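Local coordinates for protein metal-independent carbonic anhydrase (Nostoc sp. PCC 7120 = FACHB-418, PDB 7C5W) that hydrates carbon dioxide to bicarbonate without any metal cofactor, working as a homotetramer built as a dimer of dimers, at residues E38-I43 with A96-D101; K61-A66 with T89-A94; Y67-Q70 with L75-P78; K77-I82 with V151-Q156; A124-T129 with A133-N138. All coordinates share one frame; numbering follows the deposited sequence.

Overall arrangement
Interactions 1 and 2 pack the helices; interaction 3 links them to the sheet. Interactions 1 and 2 both use helix 91-99, held first against helix 26-50 and then against helix 52-66. Interaction 1 is buried and wholly apolar, whereas interaction 2 adds a salt bridge on its partly exposed side. Interaction 3 is aromatic and leads from helix 52-66 to strand 75-77, outermost in the sheet within this chain. Interaction 4 shares Lys77 and Pro78 with it and joins the following turn to residues 151-156 of strand 148-159 at the hydrogencarbonate site. Interaction 5 is backbone pairing in the sheet, its centre about 24 Å from that of interaction 1. It is buried too, partly by neighbouring subunits.

Interaction 1: E38-I43 with A96-D101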
# COMPACT_ATOMS: atom_id res chain seq x y z
N GLU A 38 13.44 -8.73 -22.92
CA GLU A 38 13.00 -8.72 -24.34
C GLU A 38 13.29 -7.35 -24.95
O GLU A 38 13.66 -7.30 -26.13
CB GLU A 38 11.51 -9.02 -24.46
CG GLU A 38 11.20 -10.50 -24.47
CD GLU A 38 9.74 -10.81 -24.72
OE1 GLU A 38 9.09 -10.04 -25.47
OE2 GLU A 38 9.25 -11.80 -24.14
N ALA A 39 13.09 -6.29 -24.17
CA ALA A 39 13.23 -4.89 -24.64
C ALA A 39 14.71 -4.60 -24.88
O ALA A 39 15.03 -4.01 -25.93
CB ALA A 39 12.60 -3.94 -23.65
N LEU A 40 15.58 -5.00 -23.95
CA LEU A 40 17.05 -4.77 -24.06
C LEU A 40 17.53 -5.44 -25.35
O LEU A 40 18.26 -4.80 -26.12
CB LEU A 40 17.77 -5.35 -22.84
CG LEU A 40 19.29 -5.23 -22.87
CD1 LEU A 40 19.74 -3.80 -22.62
CD2 LEU A 40 19.94 -6.16 -21.86
N VAL A 41 17.11 -6.69 -25.55
CA VAL A 41 17.47 -7.54 -26.72
C VAL A 41 16.90 -6.90 -28.00
O VAL A 41 17.62 -6.86 -29.00
CB VAL A 41 16.98 -8.99 -26.53
CG1 VAL A 41 17.01 -9.78 -27.82
CG2 VAL A 41 17.78 -9.69 -25.44
N ALA A 42 15.66 -6.40 -27.96
CA ALA A 42 14.97 -5.77 -29.11
C ALA A 42 15.68 -4.46 -29.51
O ALA A 42 15.68 -4.15 -30.72
CB ALA A 42 13.52 -5.52 -28.78
N ILE A 43 16.24 -3.72 -28.55
CA ILE A 43 17.02 -2.48 -28.81
C ILE A 43 18.37 -2.88 -29.42
O ILE A 43 18.85 -2.20 -30.34
CB ILE A 43 17.21 -1.64 -27.54
CG1 ILE A 43 15.89 -1.12 -26.99
CG2 ILE A 43 18.20 -0.51 -27.79
CD1 ILE A 43 15.94 -0.75 -25.52
N ALA A 96 20.30 7.84 -22.47
CA ALA A 96 21.74 8.05 -22.65
C ALA A 96 22.48 6.77 -22.23
O ALA A 96 23.35 6.31 -22.98
CB ALA A 96 22.18 9.25 -21.85
N TYR A 97 22.15 6.20 -21.07
CA TYR A 97 22.86 5.01 -20.56
C TYR A 97 22.79 3.89 -21.59
O TYR A 97 23.80 3.20 -21.81
CB TYR A 97 22.30 4.54 -19.22
CG TYR A 97 22.88 3.21 -18.79
CD1 TYR A 97 24.17 3.14 -18.30
CD2 TYR A 97 22.17 2.03 -18.94
CE1 TYR A 97 24.74 1.92 -17.94
CE2 TYR A 97 22.72 0.81 -18.58
CZ TYR A 97 24.00 0.75 -18.08
OH TYR A 97 24.55 -0.44 -17.71
N PHE A 98 21.62 3.70 -22.21
CA PHE A 98 21.31 2.52 -23.06
C PHE A 98 21.90 2.69 -24.46
O PHE A 98 22.43 1.69 -24.99
CB PHE A 98 19.81 2.25 -23.07
CG PHE A 98 19.33 1.53 -21.82
CD1 PHE A 98 19.85 0.30 -21.48
CD2 PHE A 98 18.40 2.12 -20.98
CE1 PHE A 98 19.44 -0.35 -20.33
CE2 PHE A 98 18.00 1.47 -19.83
CZ PHE A 98 18.51 0.24 -19.51
N VAL A 99 21.83 3.90 -25.03
CA VAL A 99 22.09 4.16 -26.48
C VAL A 99 23.13 5.27 -26.67
O VAL A 99 23.47 5.53 -27.83
CB VAL A 99 20.78 4.49 -27.21
CG1 VAL A 99 19.76 3.37 -27.13
CG2 VAL A 99 20.17 5.79 -26.71
N GLY A 100 23.61 5.92 -25.61
CA GLY A 100 24.56 7.05 -25.69
C GLY A 100 23.99 8.23 -26.46
O GLY A 100 22.78 8.51 -26.32
N ASP A 101 24.83 8.91 -27.25
CA ASP A 101 24.41 9.96 -28.21
C ASP A 101 23.88 11.19 -27.45
O ASP A 101 22.92 11.82 -27.94
CB ASP A 101 23.35 9.41 -29.17
CG ASP A 101 23.07 10.27 -30.38
OD1 ASP A 101 24.04 10.85 -30.92
OD2 ASP A 101 21.88 10.37 -30.77
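Leu40 and Ile43, one turn apart on helix 26-50, reach across to Phe98 and Val99 at the end of helix 91-99. The tight part consists of these four buried side chains. Leu40 meets the phenyl ring with one methyl, CD1 lying 4.2 Å from Phe98 CE1. The approach is oblique to the ring, and the two side chains run at about a right angle. The leucine CG stands anti to its own nitrogen (chi1 178°), which carries the branched end closer to Phe98 than its CB direction alone would suggest. The second touch is between methyls, Ile43 CG2 to Val99 CG1 at 4.2 Å. The backbones stay well apart, with the CA atoms of Leu40 and Phe98 separated by 8.5 Å.

Phe98 is also packed from within its own helix. Tyr97 CD2 sits 3.8 Å above the Phe98 ring plane, over its centre. Tyr97 binds hydrogencarbonate, so the contact adjoins a site residue. Helix 52-66 fills in beside the pair, with Val62 against Ile43 and Ala59 against Val99.

Away from helix 91-99, Glu38 is exposed and Ala42 partly so; Val41, also partly exposed, leans on Val119 of strand 116-128. At the far end, Gly100 leaves the helix with positive phi (61°), and the chain comes out to solvent at Asp101.

The contact buries only 121 Å² and is entirely apolar. Its hold probably comes from fit and from exclusion of water, with no directional bond between the two segments to fix the helices.

Interaction 2: K61-A66 with T89-A94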
# COMPACT_ATOMS: atom_id res chain seq x y z
N LYS A 61 10.61 4.53 -26.63
CA LYS A 61 9.27 3.93 -26.40
C LYS A 61 9.41 2.92 -25.25
O LYS A 61 8.54 2.91 -24.36
CB LYS A 61 8.71 3.35 -27.71
N VAL A 62 10.51 2.16 -25.22
CA VAL A 62 10.81 1.17 -24.14
C VAL A 62 10.84 1.89 -22.78
O VAL A 62 10.15 1.43 -21.86
CB VAL A 62 12.14 0.44 -24.39
CG1 VAL A 62 12.59 -0.29 -23.14
CG2 VAL A 62 12.05 -0.52 -25.56
N ILE A 63 11.60 2.97 -22.65
CA ILE A 63 11.74 3.74 -21.38
C ILE A 63 10.39 4.34 -20.99
O ILE A 63 10.04 4.32 -19.78
CB ILE A 63 12.83 4.82 -21.53
CG1 ILE A 63 14.21 4.17 -21.49
CG2 ILE A 63 12.65 5.91 -20.49
CD1 ILE A 63 15.32 5.08 -21.95
N ASP A 64 9.64 4.85 -21.97
CA ASP A 64 8.30 5.45 -21.75
C ASP A 64 7.35 4.36 -21.26
O ASP A 64 6.50 4.67 -20.42
CB ASP A 64 7.79 6.17 -23.00
CG ASP A 64 8.43 7.53 -23.21
OD1 ASP A 64 9.07 8.03 -22.27
OD2 ASP A 64 8.28 8.08 -24.32
N ASP A 65 7.51 3.13 -21.76
CA ASP A 65 6.62 1.97 -21.47
C ASP A 65 6.95 1.31 -20.12
O ASP A 65 6.03 1.10 -19.35
CB ASP A 65 6.77 0.87 -22.51
CG ASP A 65 5.61 0.81 -23.48
OD1 ASP A 65 5.12 1.89 -23.86
OD2 ASP A 65 5.21 -0.33 -23.82
N ALA A 66 8.21 0.92 -19.91
CA ALA A 66 8.64 -0.04 -18.86
C ALA A 66 9.07 0.70 -17.59
O ALA A 66 8.99 0.08 -16.52
CB ALA A 66 9.74 -0.94 -19.38
N THR A 89 18.04 9.68 -12.72
CA THR A 89 16.71 10.05 -12.17
C THR A 89 15.81 10.67 -13.26
O THR A 89 14.59 10.81 -13.01
CB THR A 89 16.91 10.95 -10.95
OG1 THR A 89 17.74 12.06 -11.30
CG2 THR A 89 17.59 10.21 -9.82
N THR A 90 16.35 10.99 -14.44
CA THR A 90 15.61 11.59 -15.58
C THR A 90 15.58 10.61 -16.76
O THR A 90 16.53 9.81 -16.89
CB THR A 90 16.21 12.93 -16.02
OG1 THR A 90 17.41 12.65 -16.74
CG2 THR A 90 16.50 13.87 -14.87
N ARG A 91 14.52 10.69 -17.56
CA ARG A 91 14.33 9.97 -18.84
C ARG A 91 15.61 10.05 -19.68
O ARG A 91 16.07 9.00 -20.19
CB ARG A 91 13.12 10.58 -19.56
CG ARG A 91 12.70 9.87 -20.83
CD ARG A 91 11.50 10.54 -21.46
NE ARG A 91 11.10 9.90 -22.70
CZ ARG A 91 11.74 10.03 -23.87
NH1 ARG A 91 12.83 10.78 -23.95
NH2 ARG A 91 11.28 9.41 -24.94
N ALA A 92 16.16 11.25 -19.85
CA ALA A 92 17.35 11.50 -20.70
C ALA A 92 18.53 10.69 -20.16
O ALA A 92 19.27 10.10 -20.97
CB ALA A 92 17.67 12.98 -20.72
N GLY A 93 18.69 10.65 -18.83
CA GLY A 93 19.75 9.86 -18.17
C GLY A 93 19.65 8.39 -18.55
O GLY A 93 20.70 7.77 -18.84
N ALA A 94 18.43 7.84 -18.58
CA ALA A 94 18.15 6.41 -18.83
C ALA A 94 18.44 6.10 -20.31
O ALA A 94 19.18 5.14 -20.57
CB ALA A 94 16.73 6.07 -18.45
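Asp64 and Arg91 form a salt bridge between helix 52-66 and the first turn of helix 91-99. The short bond runs from Arg91 NE to Asp64 OD1, 2.8 Å long and nearly straight at 164°. It uses the syn side of the carboxylate and lies close to the guanidinium plane. The second bond, Arg91 NH2 to Asp64 OD2, is weak at 3.3 Å. The two flat groups are turned 41° apart, so they are not coplanar. Arg91 is extended from CG to NE and thus spans the gap between helices. Its NH2 also pairs with Glu60, one turn back from Asp64, so two acids of one helix hold a single guanidinium.

Helix 91-99 begins here with a side-chain N-cap. Thr90 OG1 accepts a hydrogen bond from Gly93 N at 3.2 Å, closing the first turn, just before Arg91.

The apolar part is centred on Ile63. Its CD1 rests 3.9 Å from Ala94 CB, and its CG2 touches the aliphatic stem of the arginine, 4.0 Å from Arg91 CG. Tyr69 packs against both Ile63 and Ala94.

Interaction 3: Y67-Q70 with L75-P78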
# COMPACT_ATOMS: atom_id res chain seq x y z
N TYR A 67 9.50 1.96 -17.70
CA TYR A 67 9.95 2.80 -16.56
C TYR A 67 8.84 3.78 -16.17
O TYR A 67 7.80 3.82 -16.85
CB TYR A 67 11.27 3.48 -16.90
CG TYR A 67 12.46 2.56 -16.89
CD1 TYR A 67 12.75 1.76 -17.99
CD2 TYR A 67 13.29 2.46 -15.79
CE1 TYR A 67 13.83 0.89 -17.98
CE2 TYR A 67 14.38 1.61 -15.77
CZ TYR A 67 14.66 0.82 -16.87
OH TYR A 67 15.74 -0.01 -16.85
N GLY A 68 9.04 4.52 -15.08
CA GLY A 68 7.99 5.36 -14.47
C GLY A 68 8.43 6.80 -14.27
O GLY A 68 7.99 7.41 -13.28
N TYR A 69 9.22 7.35 -15.20
CA TYR A 69 9.71 8.75 -15.17
C TYR A 69 8.53 9.73 -15.17
O TYR A 69 8.72 10.86 -14.71
CB TYR A 69 10.69 8.99 -16.33
CG TYR A 69 12.03 8.34 -16.08
CD1 TYR A 69 12.90 8.87 -15.14
CD2 TYR A 69 12.41 7.19 -16.76
CE1 TYR A 69 14.13 8.29 -14.90
CE2 TYR A 69 13.65 6.60 -16.52
CZ TYR A 69 14.50 7.15 -15.58
OH TYR A 69 15.72 6.58 -15.30
N GLN A 70 7.36 9.28 -15.63
CA GLN A 70 6.10 10.08 -15.62
C GLN A 70 5.70 10.45 -14.19
O GLN A 70 5.05 11.48 -14.04
CB GLN A 70 4.96 9.32 -16.30
CG GLN A 70 5.17 9.10 -17.79
CD GLN A 70 5.90 7.82 -18.11
OE1 GLN A 70 6.53 7.20 -17.24
NE2 GLN A 70 5.82 7.40 -19.36
N LEU A 75 14.51 5.70 -9.41
CA LEU A 75 15.73 5.33 -8.65
C LEU A 75 16.52 4.30 -9.48
O LEU A 75 16.42 3.08 -9.21
CB LEU A 75 15.33 4.80 -7.28
CG LEU A 75 14.85 5.85 -6.27
CD1 LEU A 75 13.69 6.67 -6.81
CD2 LEU A 75 14.46 5.18 -4.96
N PHE A 76 17.26 4.80 -10.47
CA PHE A 76 18.01 4.00 -11.47
C PHE A 76 19.52 4.19 -11.26
O PHE A 76 20.06 5.28 -11.58
CB PHE A 76 17.56 4.39 -12.88
CG PHE A 76 18.12 3.53 -13.99
CD1 PHE A 76 18.59 2.25 -13.74
CD2 PHE A 76 18.12 3.99 -15.30
CE1 PHE A 76 19.08 1.46 -14.76
CE2 PHE A 76 18.62 3.20 -16.32
CZ PHE A 76 19.09 1.93 -16.06
N LYS A 77 20.17 3.17 -10.70
CA LYS A 77 21.66 3.09 -10.66
C LYS A 77 22.07 1.99 -11.63
O LYS A 77 22.04 0.81 -11.29
CB LYS A 77 22.17 2.88 -9.24
CG LYS A 77 23.69 2.99 -9.10
CD LYS A 77 24.37 1.65 -9.21
CE LYS A 77 25.64 1.64 -10.03
NZ LYS A 77 25.98 0.26 -10.46
N PRO A 78 22.42 2.36 -12.89
CA PRO A 78 22.80 1.38 -13.91
C PRO A 78 24.13 0.66 -13.60
O PRO A 78 24.94 1.21 -12.87
CB PRO A 78 22.92 2.22 -15.19
CG PRO A 78 22.19 3.51 -14.88
CD PRO A 78 22.44 3.73 -13.40
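Tyr67 and Tyr69 converge on the ring of Phe76 and form a small aromatic cluster. It lies where the chain leaves helix 52-66, makes a short loop and enters strand 75-77, outermost in the mixed sheet within this chain. Phe76 is the hub. Its side chain is also about 4 Å from that of Tyr97, a hydrogencarbonate-binding residue, so the cluster backs onto a residue of the site.

The ring contacts differ in kind. Tyr67 and Phe76 form an oblique pair, with centroids 5.5 Å apart and planes at 42°. Tyr67 OH lies over one face of Phe76, 4.0 Å from Phe76 CZ. Tyr69 comes in at the ring edge instead, its OH 3.5 Å from Phe76 CD2 and 3.7 Å from Phe76 CB. Phe76 has CG anti to the backbone N (chi1 -173°), which turns the ring toward the two tyrosines.

The tyrosine hydroxyls find their polar partners outside these segments. Tyr67 OH is hydrogen-bonded to Trp36 NE1, and Tyr69 OH to Arg88 O. Both hydroxyls are therefore satisfied although they rest against a hydrocarbon ring. These bonds probably help hold each ring end in place.

Further packing closes the cluster. His170 of strand 165-173 stacks with Phe76, while Phe98 touches Tyr67. On the face of Phe76 opposite Tyr67 OH lies the proline ring of the same segment, with Pro78 CG 3.6 Å above the phenyl plane, over its centre.

Interaction 4: K77-I82 with V151-Q156; sequences KPTLAI and VDKTWQ
Thr79 and Val151 touch through their side chains, which cross at about a right angle. One valine methyl makes the contact. Val151 CG1 is 3.5 Å from Thr79 CG2 and 3.7 Å from Thr79 OG1. Thus the methyl lies against both branches of the threonine. The Thr79 torsion (chi1 -43°) turns both of these branches to face Val151 CG1.

Lys153, two residues along strand 148-159, directs its amine to the same place. Lys153 NZ stays 4.5 Å from Thr79 OG1, too far for a bond. Ser172 joins them: its OG is hydrogen-bonded to both Thr79 OG1 and Lys153 NZ. The lysine stem lies on Trp155, with Lys153 CD 3.3 Å above the ring plane, toward the rim.

The next shell fixes the turn. Residues Pro78 to Ala81 make a type I beta turn. Lys77 NZ folds back on it with weak bonds to Pro78 O at 2.8 Å and Thr79 O at 3.3 Å, and it also reaches Ser172 O. Leu80 N makes a weak bond to Tyr97 OH.

Thr79 and Tyr97 both bind hydrogencarbonate. This is the metal-independent site of an iota-class carbonic anhydrase, where a turn and a helix bring Thr79 and Tyr97 together beside the sheet.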
# COMPACT_ATOMS: atom_id res chain seq x y z
N LYS A 77 20.17 3.17 -10.70
CA LYS A 77 21.66 3.09 -10.66
C LYS A 77 22.07 1.99 -11.63
O LYS A 77 22.04 0.81 -11.29
CB LYS A 77 22.17 2.88 -9.24
CG LYS A 77 23.69 2.99 -9.10
CD LYS A 77 24.37 1.65 -9.21
CE LYS A 77 25.64 1.64 -10.03
NZ LYS A 77 25.98 0.26 -10.46
N PRO A 78 22.42 2.36 -12.89
CA PRO A 78 22.80 1.38 -13.91
C PRO A 78 24.13 0.66 -13.60
O PRO A 78 24.94 1.21 -12.87
CB PRO A 78 22.92 2.22 -15.19
CG PRO A 78 22.19 3.51 -14.88
CD PRO A 78 22.44 3.73 -13.40
N THR A 79 24.31 -0.55 -14.14
CA THR A 79 25.52 -1.39 -13.93
C THR A 79 26.78 -0.57 -14.18
O THR A 79 27.60 -0.47 -13.25
CB THR A 79 25.52 -2.63 -14.83
OG1 THR A 79 24.21 -3.21 -14.86
CG2 THR A 79 26.52 -3.67 -14.38
N LEU A 80 26.92 0.01 -15.39
CA LEU A 80 28.21 0.57 -15.90
C LEU A 80 28.16 2.10 -15.97
O LEU A 80 28.81 2.65 -16.87
CB LEU A 80 28.49 -0.01 -17.30
CG LEU A 80 28.70 -1.52 -17.36
CD1 LEU A 80 29.22 -1.94 -18.73
CD2 LEU A 80 29.64 -1.98 -16.27
N ALA A 81 27.44 2.76 -15.05
CA ALA A 81 27.33 4.23 -14.95
C ALA A 81 28.51 4.79 -14.14
O ALA A 81 28.74 4.26 -13.04
CB ALA A 81 26.01 4.59 -14.31
N ILE A 82 29.20 5.82 -14.64
CA ILE A 82 30.49 6.35 -14.07
C ILE A 82 30.21 7.41 -12.98
O ILE A 82 29.24 8.19 -13.12
CB ILE A 82 31.40 6.90 -15.19
N VAL A 151 25.03 -9.74 -13.63
CA VAL A 151 24.82 -8.59 -12.71
C VAL A 151 24.00 -9.04 -11.51
O VAL A 151 23.20 -10.00 -11.64
CB VAL A 151 24.13 -7.42 -13.45
CG1 VAL A 151 25.02 -6.84 -14.54
CG2 VAL A 151 22.78 -7.83 -14.02
N ASP A 152 24.19 -8.38 -10.37
CA ASP A 152 23.28 -8.42 -9.20
C ASP A 152 22.26 -7.30 -9.38
O ASP A 152 22.70 -6.13 -9.39
CB ASP A 152 24.07 -8.21 -7.91
CG ASP A 152 25.26 -9.15 -7.75
OD1 ASP A 152 25.15 -10.32 -8.20
OD2 ASP A 152 26.26 -8.72 -7.14
N LYS A 153 20.96 -7.62 -9.53
CA LYS A 153 19.92 -6.64 -9.91
C LYS A 153 18.75 -6.61 -8.93
O LYS A 153 18.14 -7.68 -8.67
CB LYS A 153 19.35 -6.93 -11.30
CG LYS A 153 18.64 -5.74 -11.93
CD LYS A 153 18.21 -5.96 -13.34
CE LYS A 153 19.36 -6.16 -14.30
NZ LYS A 153 20.04 -4.88 -14.61
N THR A 154 18.40 -5.40 -8.48
CA THR A 154 17.15 -5.08 -7.74
C THR A 154 16.22 -4.25 -8.63
O THR A 154 16.69 -3.22 -9.12
CB THR A 154 17.45 -4.33 -6.44
OG1 THR A 154 18.28 -5.20 -5.68
CG2 THR A 154 16.20 -3.96 -5.67
N TRP A 155 14.98 -4.70 -8.84
CA TRP A 155 13.88 -3.93 -9.49
C TRP A 155 12.78 -3.64 -8.47
O TRP A 155 12.54 -4.49 -7.59
CB TRP A 155 13.26 -4.72 -10.64
CG TRP A 155 13.94 -4.58 -11.97
CD1 TRP A 155 14.25 -3.44 -12.63
CD2 TRP A 155 14.32 -5.67 -12.83
NE1 TRP A 155 14.82 -3.73 -13.83
CE2 TRP A 155 14.88 -5.09 -13.99
CE3 TRP A 155 14.24 -7.06 -12.74
CZ2 TRP A 155 15.37 -5.86 -15.04
CZ3 TRP A 155 14.72 -7.82 -13.78
CH2 TRP A 155 15.28 -7.22 -14.92
N GLN A 156 12.09 -2.51 -8.61
CA GLN A 156 10.78 -2.28 -7.93
C GLN A 156 9.76 -1.88 -8.99
O GLN A 156 10.03 -0.94 -9.73
CB GLN A 156 10.89 -1.22 -6.84
CG GLN A 156 9.64 -1.13 -5.97
CD GLN A 156 9.74 -0.06 -4.91
OE1 GLN A 156 8.84 0.14 -4.10
NE2 GLN A 156 10.85 0.66 -4.90

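Interaction 5: A124-T129 with A133-N138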
# COMPACT_ATOMS: atom_id res chain seq x y z
N ALA A 124 16.53 -14.42 -6.43
CA ALA A 124 16.88 -14.93 -5.09
C ALA A 124 15.67 -14.75 -4.17
O ALA A 124 15.48 -15.59 -3.28
CB ALA A 124 18.10 -14.20 -4.57
N ALA A 125 14.88 -13.69 -4.37
CA ALA A 125 13.73 -13.34 -3.50
C ALA A 125 12.83 -12.31 -4.17
O ALA A 125 13.32 -11.49 -4.97
CB ALA A 125 14.23 -12.82 -2.17
N ILE A 126 11.54 -12.34 -3.83
CA ILE A 126 10.50 -11.40 -4.31
C ILE A 126 9.72 -10.89 -3.09
O ILE A 126 9.37 -11.71 -2.23
CB ILE A 126 9.58 -12.10 -5.34
CG1 ILE A 126 10.37 -12.64 -6.52
CG2 ILE A 126 8.44 -11.18 -5.79
CD1 ILE A 126 9.51 -13.31 -7.57
N PHE A 127 9.47 -9.59 -3.02
CA PHE A 127 8.64 -8.98 -1.94
C PHE A 127 7.53 -8.18 -2.61
O PHE A 127 7.80 -7.17 -3.28
CB PHE A 127 9.53 -8.21 -0.96
CG PHE A 127 8.93 -8.01 0.41
CD1 PHE A 127 7.74 -7.32 0.58
CD2 PHE A 127 9.58 -8.48 1.54
CE1 PHE A 127 7.22 -7.10 1.85
CE2 PHE A 127 9.04 -8.29 2.81
CZ PHE A 127 7.87 -7.59 2.96
N ILE A 128 6.30 -8.66 -2.49
CA ILE A 128 5.09 -7.93 -2.95
C ILE A 128 4.51 -7.22 -1.74
O ILE A 128 4.04 -7.90 -0.81
CB ILE A 128 4.10 -8.90 -3.61
CG1 ILE A 128 4.74 -9.61 -4.81
CG2 ILE A 128 2.82 -8.18 -4.01
CD1 ILE A 128 3.87 -10.68 -5.40
N THR A 129 4.58 -5.89 -1.75
CA THR A 129 4.11 -4.96 -0.69
C THR A 129 2.75 -4.38 -1.07
O THR A 129 2.43 -3.29 -0.58
CB THR A 129 5.07 -3.78 -0.53
OG1 THR A 129 5.02 -3.03 -1.74
CG2 THR A 129 6.49 -4.21 -0.27
N ALA A 133 6.11 -4.24 -5.98
CA ALA A 133 6.80 -5.54 -5.87
C ALA A 133 8.29 -5.33 -6.17
O ALA A 133 8.61 -4.69 -7.20
CB ALA A 133 6.16 -6.54 -6.81
N THR A 134 9.15 -5.79 -5.28
CA THR A 134 10.63 -5.71 -5.40
C THR A 134 11.14 -7.12 -5.72
O THR A 134 10.62 -8.07 -5.13
CB THR A 134 11.23 -5.08 -4.14
OG1 THR A 134 10.47 -3.91 -3.86
CG2 THR A 134 12.68 -4.72 -4.28
N THR A 135 12.09 -7.24 -6.65
CA THR A 135 12.83 -8.49 -6.95
C THR A 135 14.32 -8.22 -6.72
O THR A 135 14.75 -7.09 -6.98
CB THR A 135 12.57 -9.00 -8.37
OG1 THR A 135 13.23 -8.14 -9.32
CG2 THR A 135 11.10 -9.11 -8.69
N MET A 136 15.04 -9.21 -6.20
CA MET A 136 16.52 -9.18 -6.09
C MET A 136 17.04 -10.53 -6.56
O MET A 136 16.40 -11.56 -6.25
CB MET A 136 17.00 -8.91 -4.66
CG MET A 136 18.51 -8.93 -4.53
SD MET A 136 19.10 -8.40 -2.89
CE MET A 136 18.97 -6.62 -3.07
N GLY A 137 18.15 -10.51 -7.29
CA GLY A 137 18.82 -11.73 -7.77
C GLY A 137 19.84 -11.42 -8.85
O GLY A 137 20.32 -10.27 -8.92
N ASN A 138 20.14 -12.42 -9.67
CA ASN A 138 21.06 -12.30 -10.82
C ASN A 138 20.24 -12.11 -12.09
O ASN A 138 19.10 -12.60 -12.16
CB ASN A 138 22.02 -13.48 -10.91
CG ASN A 138 23.02 -13.49 -9.78
OD1 ASN A 138 23.60 -12.46 -9.44
ND2 ASN A 138 23.21 -14.66 -9.18
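Ala124 and Ala125 both face Met136 across the strands, which makes a classic beta bulge. Met136 O takes two backbone N-H groups, from Ala124 N at 2.9 Å and Ala125 N at 3.2 Å. The first donor lies in the carbonyl plane on a lone pair; the second is tilted from that plane. The bulge sits where each strand turns a corner, at Ala124 and at Gly137.

Beyond it the segments form a regular antiparallel hairpin of strands 116-128 and 132-143, with the axes of 125-128 and 133-136 at 170°. Ala125 with Met136 and Phe127 with Thr134 are the hydrogen-bonded pairs. Met136 N reaches Ala125 O at 3.1 Å. Phe127 and Thr134 exchange two bonds, Phe127 N to Thr134 O and Thr134 N to Phe127 O, both 2.8 Å. The first of these is almost straight, at 173°.

The two faces have different neighbours. Ala125, Phe127, Thr134 and Met136 share one face. There the second subunit packs on Ala125 and Met136, and Thr134 OG1 bonds Gln156 of that subunit. Ile126, Ile128, Ala133 and Thr135 share the other, where Val29 of helix 26-50 covers Ala133 and Thr135. The outer edge of 126-128 pairs in parallel with a strand of the third subunit, so the sheet runs on into that subunit.

Side chains add little across the non-hydrogen-bonded pairs. Ile126 CG1 approaches Thr135 CG2 at 4.2 Å. Nearer the hairpin loop, Ile128 CG1 rests on the methyl of its partner, 3.9 Å from Ala133 CB.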